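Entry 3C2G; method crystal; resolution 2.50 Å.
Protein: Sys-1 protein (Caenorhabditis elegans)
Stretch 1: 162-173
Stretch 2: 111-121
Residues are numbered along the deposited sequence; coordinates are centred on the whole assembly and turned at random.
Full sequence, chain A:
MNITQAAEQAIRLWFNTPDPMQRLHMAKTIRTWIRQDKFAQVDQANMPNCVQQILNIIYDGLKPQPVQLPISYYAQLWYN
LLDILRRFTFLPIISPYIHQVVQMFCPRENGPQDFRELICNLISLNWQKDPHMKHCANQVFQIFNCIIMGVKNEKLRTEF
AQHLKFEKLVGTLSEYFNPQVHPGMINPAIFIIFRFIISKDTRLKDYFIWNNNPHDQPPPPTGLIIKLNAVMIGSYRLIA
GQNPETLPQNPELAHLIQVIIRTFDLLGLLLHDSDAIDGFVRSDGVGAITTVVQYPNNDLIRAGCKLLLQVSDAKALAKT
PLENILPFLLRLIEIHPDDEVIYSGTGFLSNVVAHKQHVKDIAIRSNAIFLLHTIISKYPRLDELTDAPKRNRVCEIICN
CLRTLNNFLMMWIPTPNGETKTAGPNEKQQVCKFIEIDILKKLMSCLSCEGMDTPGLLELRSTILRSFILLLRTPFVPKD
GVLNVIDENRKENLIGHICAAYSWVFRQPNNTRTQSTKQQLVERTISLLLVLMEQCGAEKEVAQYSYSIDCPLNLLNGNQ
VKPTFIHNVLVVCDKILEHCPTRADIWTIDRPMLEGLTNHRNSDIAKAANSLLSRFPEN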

ATOM      1  N   GLN A 162      12.084  17.562  14.487  1.00 46.20           N
ATOM      2  CA  GLN A 162      12.139  17.527  15.947  1.00 47.64           C
ATOM      3  C   GLN A 162      11.582  18.802  16.595  1.00 46.53           C
ATOM      4  O   GLN A 162      10.806  18.719  17.548  1.00 46.33           O
ATOM      5  CB  GLN A 162      13.558  17.239  16.444  1.00 47.57           C
ATOM      6  CG  GLN A 162      13.637  16.951  17.946  1.00 50.78           C
ATOM      7  CD  GLN A 162      15.039  16.547  18.409  1.00 52.04           C
ATOM      8  OE1 GLN A 162      15.779  15.864  17.686  1.00 57.59           O
ATOM      9  NE2 GLN A 162      15.404  16.957  19.630  1.00 54.27           N
ATOM     10  N   HIS A 163      11.966  19.966  16.067  1.00 46.12           N
ATOM     11  CA  HIS A 163      11.466  21.260  16.560  1.00 45.28           C
ATOM     12  C   HIS A 163       9.940  21.383  16.534  1.00 44.70           C
ATOM     13  O   HIS A 163       9.352  22.081  17.358  1.00 44.63           O
ATOM     14  CB  HIS A 163      12.074  22.424  15.766  1.00 45.60           C
ATOM     15  CG  HIS A 163      13.570  22.501  15.831  1.00 46.03           C
ATOM     16  ND1 HIS A 163      14.330  23.024  14.807  1.00 44.06           N
ATOM     17  CD2 HIS A 163      14.445  22.113  16.791  1.00 45.96           C
ATOM     18  CE1 HIS A 163      15.608  22.964  15.135  1.00 44.43           C
ATOM     19  NE2 HIS A 163      15.705  22.413  16.333  1.00 45.91           N
ATOM     20  N   LEU A 164       9.310  20.706  15.581  1.00 44.35           N
ATOM     21  CA  LEU A 164       7.863  20.773  15.396  1.00 44.39           C
ATOM     22  C   LEU A 164       7.050  19.903  16.350  1.00 45.40           C
ATOM     23  O   LEU A 164       5.850  20.121  16.514  1.00 45.85           O
ATOM     24  CB  LEU A 164       7.506  20.412  13.956  1.00 43.52           C
ATOM     25  CG  LEU A 164       8.036  21.370  12.896  1.00 42.18           C
ATOM     26  CD1 LEU A 164       7.598  20.926  11.531  1.00 40.58           C
ATOM     27  CD2 LEU A 164       7.582  22.804  13.179  1.00 41.43           C
ATOM     28  N   LYS A 165       7.691  18.921  16.976  1.00 45.78           N
ATOM     29  CA  LYS A 165       6.969  17.985  17.827  1.00 46.14           C
ATOM     30  C   LYS A 165       6.796  18.504  19.241  1.00 46.29           C
ATOM     31  O   LYS A 165       7.568  18.170  20.135  1.00 46.63           O
ATOM     32  CB  LYS A 165       7.632  16.608  17.806  1.00 46.80           C
ATOM     33  CG  LYS A 165       7.382  15.871  16.500  1.00 47.08           C
ATOM     34  CD  LYS A 165       8.431  14.829  16.236  1.00 47.84           C
ATOM     35  CE  LYS A 165       8.574  14.625  14.741  1.00 47.46           C
ATOM     36  NZ  LYS A 165       9.504  13.522  14.451  1.00 50.83           N
ATOM     37  N   PHE A 166       5.782  19.346  19.420  1.00 45.95           N
ATOM     38  CA  PHE A 166       5.383  19.829  20.739  1.00 45.65           C
ATOM     39  C   PHE A 166       3.865  19.930  20.813  1.00 46.28           C
ATOM     40  O   PHE A 166       3.214  20.229  19.815  1.00 46.76           O
ATOM     41  CB  PHE A 166       6.078  21.158  21.109  1.00 44.97           C
ATOM     42  CG  PHE A 166       5.857  22.283  20.118  1.00 43.73           C
ATOM     43  CD1 PHE A 166       5.088  23.382  20.464  1.00 40.86           C
ATOM     44  CD2 PHE A 166       6.453  22.258  18.853  1.00 43.28           C
ATOM     45  CE1 PHE A 166       4.895  24.431  19.558  1.00 42.06           C
ATOM     46  CE2 PHE A 166       6.254  23.306  17.937  1.00 41.56           C
ATOM     47  CZ  PHE A 166       5.477  24.390  18.294  1.00 40.47           C
ATOM     48  N   GLU A 167       3.310  19.667  21.994  1.00 46.73           N
ATOM     49  CA  GLU A 167       1.861  19.547  22.164  1.00 47.07           C
ATOM     50  C   GLU A 167       1.050  20.676  21.505  1.00 47.18           C
ATOM     51  O   GLU A 167       0.081  20.404  20.791  1.00 47.24           O
ATOM     52  CB  GLU A 167       1.498  19.411  23.650  1.00 47.31           C
ATOM     53  N   LYS A 168       1.458  21.927  21.729  1.00 47.04           N
ATOM     54  CA  LYS A 168       0.720  23.105  21.233  1.00 47.17           C
ATOM     55  C   LYS A 168       0.492  23.056  19.727  1.00 45.37           C
ATOM     56  O   LYS A 168      -0.603  23.360  19.253  1.00 45.36           O
ATOM     57  CB  LYS A 168       1.433  24.404  21.611  1.00 47.21           C
ATOM     58  CG  LYS A 168       0.640  25.681  21.343  1.00 50.08           C
ATOM     59  CD  LYS A 168       1.447  26.926  21.762  1.00 50.42           C
ATOM     60  CE  LYS A 168       0.570  28.186  21.869  1.00 55.91           C
ATOM     61  NZ  LYS A 168       1.095  29.142  22.921  1.00 57.18           N
ATOM     62  N   LEU A 169       1.518  22.657  18.982  1.00 43.46           N
ATOM     63  CA  LEU A 169       1.399  22.551  17.541  1.00 42.26           C
ATOM     64  C   LEU A 169       0.484  21.399  17.066  1.00 41.90           C
ATOM     65  O   LEU A 169      -0.304  21.582  16.132  1.00 41.44           O
ATOM     66  CB  LEU A 169       2.778  22.488  16.882  1.00 41.65           C
ATOM     67  CG  LEU A 169       2.850  22.296  15.363  1.00 41.75           C
ATOM     68  CD1 LEU A 169       1.998  23.296  14.591  1.00 41.61           C
ATOM     69  CD2 LEU A 169       4.284  22.389  14.910  1.00 42.44           C
ATOM     70  N   VAL A 170       0.579  20.231  17.694  1.00 41.49           N
ATOM     71  CA  VAL A 170      -0.230  19.097  17.243  1.00 42.07           C
ATOM     72  C   VAL A 170      -1.696  19.313  17.622  1.00 41.88           C
ATOM     73  O   VAL A 170      -2.605  19.012  16.835  1.00 41.72           O
ATOM     74  CB  VAL A 170       0.329  17.712  17.684  1.00 42.42           C
ATOM     75  CG1 VAL A 170       1.631  17.418  16.964  1.00 42.69           C
ATOM     76  CG2 VAL A 170       0.533  17.625  19.190  1.00 44.99           C
ATOM     77  N   GLY A 171      -1.905  19.887  18.807  1.00 41.47           N
ATOM     78  CA  GLY A 171      -3.211  20.406  19.215  1.00 40.68           C
ATOM     79  C   GLY A 171      -3.775  21.371  18.186  1.00 40.45           C
ATOM     80  O   GLY A 171      -4.890  21.185  17.692  1.00 41.25           O
ATOM     81  N   THR A 172      -2.993  22.386  17.832  1.00 39.41           N
ATOM     82  CA  THR A 172      -3.463  23.410  16.917  1.00 38.85           C
ATOM     83  C   THR A 172      -3.875  22.808  15.572  1.00 38.40           C
ATOM     84  O   THR A 172      -4.948  23.129  15.065  1.00 37.45           O
ATOM     85  CB  THR A 172      -2.432  24.568  16.763  1.00 39.19           C
ATOM     86  OG1 THR A 172      -2.466  25.384  17.943  1.00 39.26           O
ATOM     87  CG2 THR A 172      -2.747  25.454  15.548  1.00 38.06           C
ATOM     88  N   LEU A 173      -3.041  21.930  15.017  1.00 38.60           N
ATOM     89  CA  LEU A 173      -3.325  21.309  13.723  1.00 39.73           C
ATOM     90  C   LEU A 173      -4.578  20.431  13.797  1.00 41.23           C
ATOM     91  O   LEU A 173      -5.381  20.416  12.856  1.00 41.51           O
ATOM     92  CB  LEU A 173      -2.143  20.470  13.222  1.00 39.33           C
ATOM     93  CG  LEU A 173      -0.797  21.114  12.851  1.00 40.26           C
ATOM     94  CD1 LEU A 173       0.231  20.024  12.632  1.00 40.23           C
ATOM     95  CD2 LEU A 173      -0.864  22.039  11.621  1.00 38.76           C
TER
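Stretch 2 111-121: GPQDFRELICN

Packed helices illustrate a general rule: where two helices pack side by side, their own backbones satisfy most of the polar groups, and the groups left over near the helix ends often find partners in side chains or solvent. The contact between residues 111-121 and 162-173 of Sys-1 is a compact example. Stretch 2 opens with a type I beta turn from Gly111 to Asp114, closed by Asp114 N donating to Gly111 O at 3.1 Å, and then runs as a helix from Phe115 onward. Its axis is nearly parallel to that of the helix beginning at Glu167, with the two N-to-C directions only 9° apart and a closest approach of 9.8 Å. The register sets Glu117 beside Lys168 and Cys120 beside Leu169, whose CA atoms are 7.4 and 5.9 Å apart respectively.

Within stretch 2 the helical ladder is regular: Leu118 N reaches Asp114 O at 3.1 Å, Ile119 N reaches Phe115 O at 2.9 Å, and Cys120 N and Asn121 N donate to Arg116 O and Glu117 O, each at 2.9 Å. Asp114 occupies the N-cap position but makes no side-chain capping bond. Its OD2 instead accepts a weak bond from Gly111 N at 3.3 Å, tying the carboxylate back to the start of the turn.

The most instructive donor is Arg116. Its side chain, extended beyond a p chi1, carries NH1 to within 2.8 Å of His163 O, and the resulting hydrogen bond supplies a carbonyl near the break between the two helical segments of stretch 1 with a donor from the neighbouring helix. Because this oxygen lies near the guanidinium plane, at its edge, a flat face remains available for Phe166. The two groups stack with their centres 4.0 Å apart and their planes at 9°; Arg116 CD also lies over the ring, 3.5 Å from Phe166 CE2. One arginine thus meets a backbone acceptor through its edge and an aromatic ring through its face.

Farther along, Lys168 extends toward stretch 2 and forms a salt bridge with Glu117, although the separation of 3.4 Å between Lys168 NZ and Glu117 OE2 makes the accompanying hydrogen bond weak. The other carboxylate oxygen is less well placed: Glu117 OE1 is 3.2 Å from Gly111 O, and as both are acceptors, this proximity is no bond. The backbone of Lys168 serves a different purpose. Its O accepts from Thr172 N at 2.9 Å and from Thr172 OG1 at 3.0 Å, so the threonine hydroxyl is satisfied within its own helix while the side chain still faces stretch 2.

One turn beyond Arg116, Cys120 carries the apolar part of the contact. Its CB lies 4.2 Å from Phe166 CZ and 4.1 Å from Leu169 CD1, while its SG comes within 3.8 Å of Leu169 CA and 3.9 Å of Lys168 CG. These contacts coincide with the closer of the two CA pairs in the register, Leu169 and Cys120.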

ATOM      1  N   GLY A 111       8.542  27.753  26.234  1.00 60.93           N
ATOM      2  CA  GLY A 111       7.319  28.460  26.611  1.00 59.32           C
ATOM      3  C   GLY A 111       6.782  29.333  25.486  1.00 58.06           C
ATOM      4  O   GLY A 111       7.299  29.297  24.370  1.00 58.35           O
ATOM      5  N   PRO A 112       5.752  30.146  25.780  1.00 56.76           N
ATOM      6  CA  PRO A 112       5.008  30.885  24.761  1.00 55.29           C
ATOM      7  C   PRO A 112       5.794  32.002  24.054  1.00 53.97           C
ATOM      8  O   PRO A 112       5.304  32.550  23.064  1.00 53.57           O
ATOM      9  CB  PRO A 112       3.825  31.466  25.543  1.00 55.22           C
ATOM     10  CG  PRO A 112       4.306  31.563  26.939  1.00 56.33           C
ATOM     11  CD  PRO A 112       5.242  30.415  27.139  1.00 57.01           C
ATOM     12  N   GLN A 113       6.993  32.322  24.549  1.00 52.35           N
ATOM     13  CA  GLN A 113       7.826  33.385  23.965  1.00 50.26           C
ATOM     14  C   GLN A 113       8.767  32.847  22.880  1.00 48.40           C
ATOM     15  O   GLN A 113       9.412  33.611  22.155  1.00 47.91           O
ATOM     16  CB  GLN A 113       8.619  34.112  25.060  1.00 50.67           C
ATOM     17  N   ASP A 114       8.833  31.527  22.770  1.00 46.68           N
ATOM     18  CA  ASP A 114       9.626  30.880  21.731  1.00 45.63           C
ATOM     19  C   ASP A 114       9.062  31.132  20.333  1.00 43.62           C
ATOM     20  O   ASP A 114       7.844  31.190  20.137  1.00 43.03           O
ATOM     21  CB  ASP A 114       9.719  29.376  21.992  1.00 46.55           C
ATOM     22  CG  ASP A 114      10.726  29.027  23.078  1.00 49.30           C
ATOM     23  OD1 ASP A 114      11.623  29.852  23.375  1.00 53.82           O
ATOM     24  OD2 ASP A 114      10.634  27.908  23.626  1.00 50.89           O
ATOM     25  N   PHE A 115       9.967  31.272  19.372  1.00 41.69           N
ATOM     26  CA  PHE A 115       9.617  31.494  17.975  1.00 40.30           C
ATOM     27  C   PHE A 115       8.569  30.493  17.462  1.00 39.61           C
ATOM     28  O   PHE A 115       7.594  30.885  16.832  1.00 38.73           O
ATOM     29  CB  PHE A 115      10.882  31.444  17.114  1.00 40.07           C
ATOM     30  CG  PHE A 115      10.646  31.724  15.651  1.00 40.39           C
ATOM     31  CD1 PHE A 115      10.514  33.035  15.191  1.00 39.92           C
ATOM     32  CD2 PHE A 115      10.562  30.674  14.736  1.00 39.38           C
ATOM     33  CE1 PHE A 115      10.304  33.298  13.841  1.00 41.29           C
ATOM     34  CE2 PHE A 115      10.354  30.914  13.393  1.00 40.24           C
ATOM     35  CZ  PHE A 115      10.223  32.234  12.933  1.00 41.59           C
ATOM     36  N   ARG A 116       8.773  29.210  17.745  1.00 39.18           N
ATOM     37  CA  ARG A 116       7.871  28.170  17.260  1.00 38.85           C
ATOM     38  C   ARG A 116       6.438  28.341  17.781  1.00 38.72           C
ATOM     39  O   ARG A 116       5.488  28.078  17.061  1.00 37.53           O
ATOM     40  CB  ARG A 116       8.417  26.771  17.563  1.00 38.45           C
ATOM     41  CG  ARG A 116       8.474  26.384  19.041  1.00 37.41           C
ATOM     42  CD  ARG A 116       9.026  24.980  19.175  1.00 35.99           C
ATOM     43  NE  ARG A 116       8.899  24.444  20.529  1.00 38.15           N
ATOM     44  CZ  ARG A 116       9.337  23.243  20.913  1.00 36.76           C
ATOM     45  NH1 ARG A 116       9.939  22.428  20.054  1.00 34.77           N
ATOM     46  NH2 ARG A 116       9.168  22.857  22.164  1.00 34.93           N
ATOM     47  N   GLU A 117       6.299  28.821  19.014  1.00 39.47           N
ATOM     48  CA  GLU A 117       4.979  29.002  19.628  1.00 40.27           C
ATOM     49  C   GLU A 117       4.289  30.244  19.085  1.00 40.09           C
ATOM     50  O   GLU A 117       3.088  30.232  18.835  1.00 40.49           O
ATOM     51  CB  GLU A 117       5.060  29.015  21.166  1.00 40.47           C
ATOM     52  CG  GLU A 117       5.703  27.738  21.744  1.00 43.51           C
ATOM     53  CD  GLU A 117       5.208  27.356  23.141  1.00 48.09           C
ATOM     54  OE1 GLU A 117       5.870  26.508  23.789  1.00 50.18           O
ATOM     55  OE2 GLU A 117       4.170  27.889  23.599  1.00 48.92           O
ATOM     56  N   LEU A 118       5.046  31.310  18.879  1.00 40.41           N
ATOM     57  CA  LEU A 118       4.491  32.480  18.215  1.00 40.97           C
ATOM     58  C   LEU A 118       3.984  32.109  16.815  1.00 40.86           C
ATOM     59  O   LEU A 118       2.874  32.491  16.439  1.00 40.85           O
ATOM     60  CB  LEU A 118       5.523  33.614  18.123  1.00 40.78           C
ATOM     61  CG  LEU A 118       6.013  34.293  19.405  1.00 41.49           C
ATOM     62  CD1 LEU A 118       7.109  35.288  19.061  1.00 41.83           C
ATOM     63  CD2 LEU A 118       4.892  34.989  20.177  1.00 40.98           C
ATOM     64  N   ILE A 119       4.804  31.373  16.062  1.00 40.79           N
ATOM     65  CA  ILE A 119       4.475  30.962  14.697  1.00 41.90           C
ATOM     66  C   ILE A 119       3.238  30.073  14.705  1.00 42.97           C
ATOM     67  O   ILE A 119       2.228  30.391  14.081  1.00 43.30           O
ATOM     68  CB  ILE A 119       5.666  30.228  14.013  1.00 41.37           C
ATOM     69  CG1 ILE A 119       6.727  31.232  13.551  1.00 41.60           C
ATOM     70  CG2 ILE A 119       5.194  29.350  12.849  1.00 40.81           C
ATOM     71  CD1 ILE A 119       6.375  32.013  12.314  1.00 43.85           C
ATOM     72  N   CYS A 120       3.321  28.978  15.442  1.00 44.32           N
ATOM     73  CA  CYS A 120       2.232  28.043  15.535  1.00 44.54           C
ATOM     74  C   CYS A 120       0.937  28.725  16.006  1.00 44.03           C
ATOM     75  O   CYS A 120      -0.162  28.318  15.622  1.00 44.24           O
ATOM     76  CB  CYS A 120       2.637  26.869  16.423  1.00 45.01           C
ATOM     77  SG  CYS A 120       1.373  26.333  17.558  1.00 47.74           S
ATOM     78  N   ASN A 121       1.067  29.779  16.802  1.00 43.01           N
ATOM     79  CA  ASN A 121      -0.101  30.551  17.201  1.00 42.53           C
ATOM     80  C   ASN A 121      -0.798  31.281  16.056  1.00 41.45           C
ATOM     81  O   ASN A 121      -2.005  31.469  16.086  1.00 40.79           O
ATOM     82  CB  ASN A 121       0.232  31.542  18.300  1.00 42.70           C
ATOM     83  CG  ASN A 121      -0.952  31.808  19.191  1.00 46.60           C
ATOM     84  OD1 ASN A 121      -1.755  32.721  18.942  1.00 48.43           O
ATOM     85  ND2 ASN A 121      -1.108  30.970  20.216  1.00 50.53           N
TER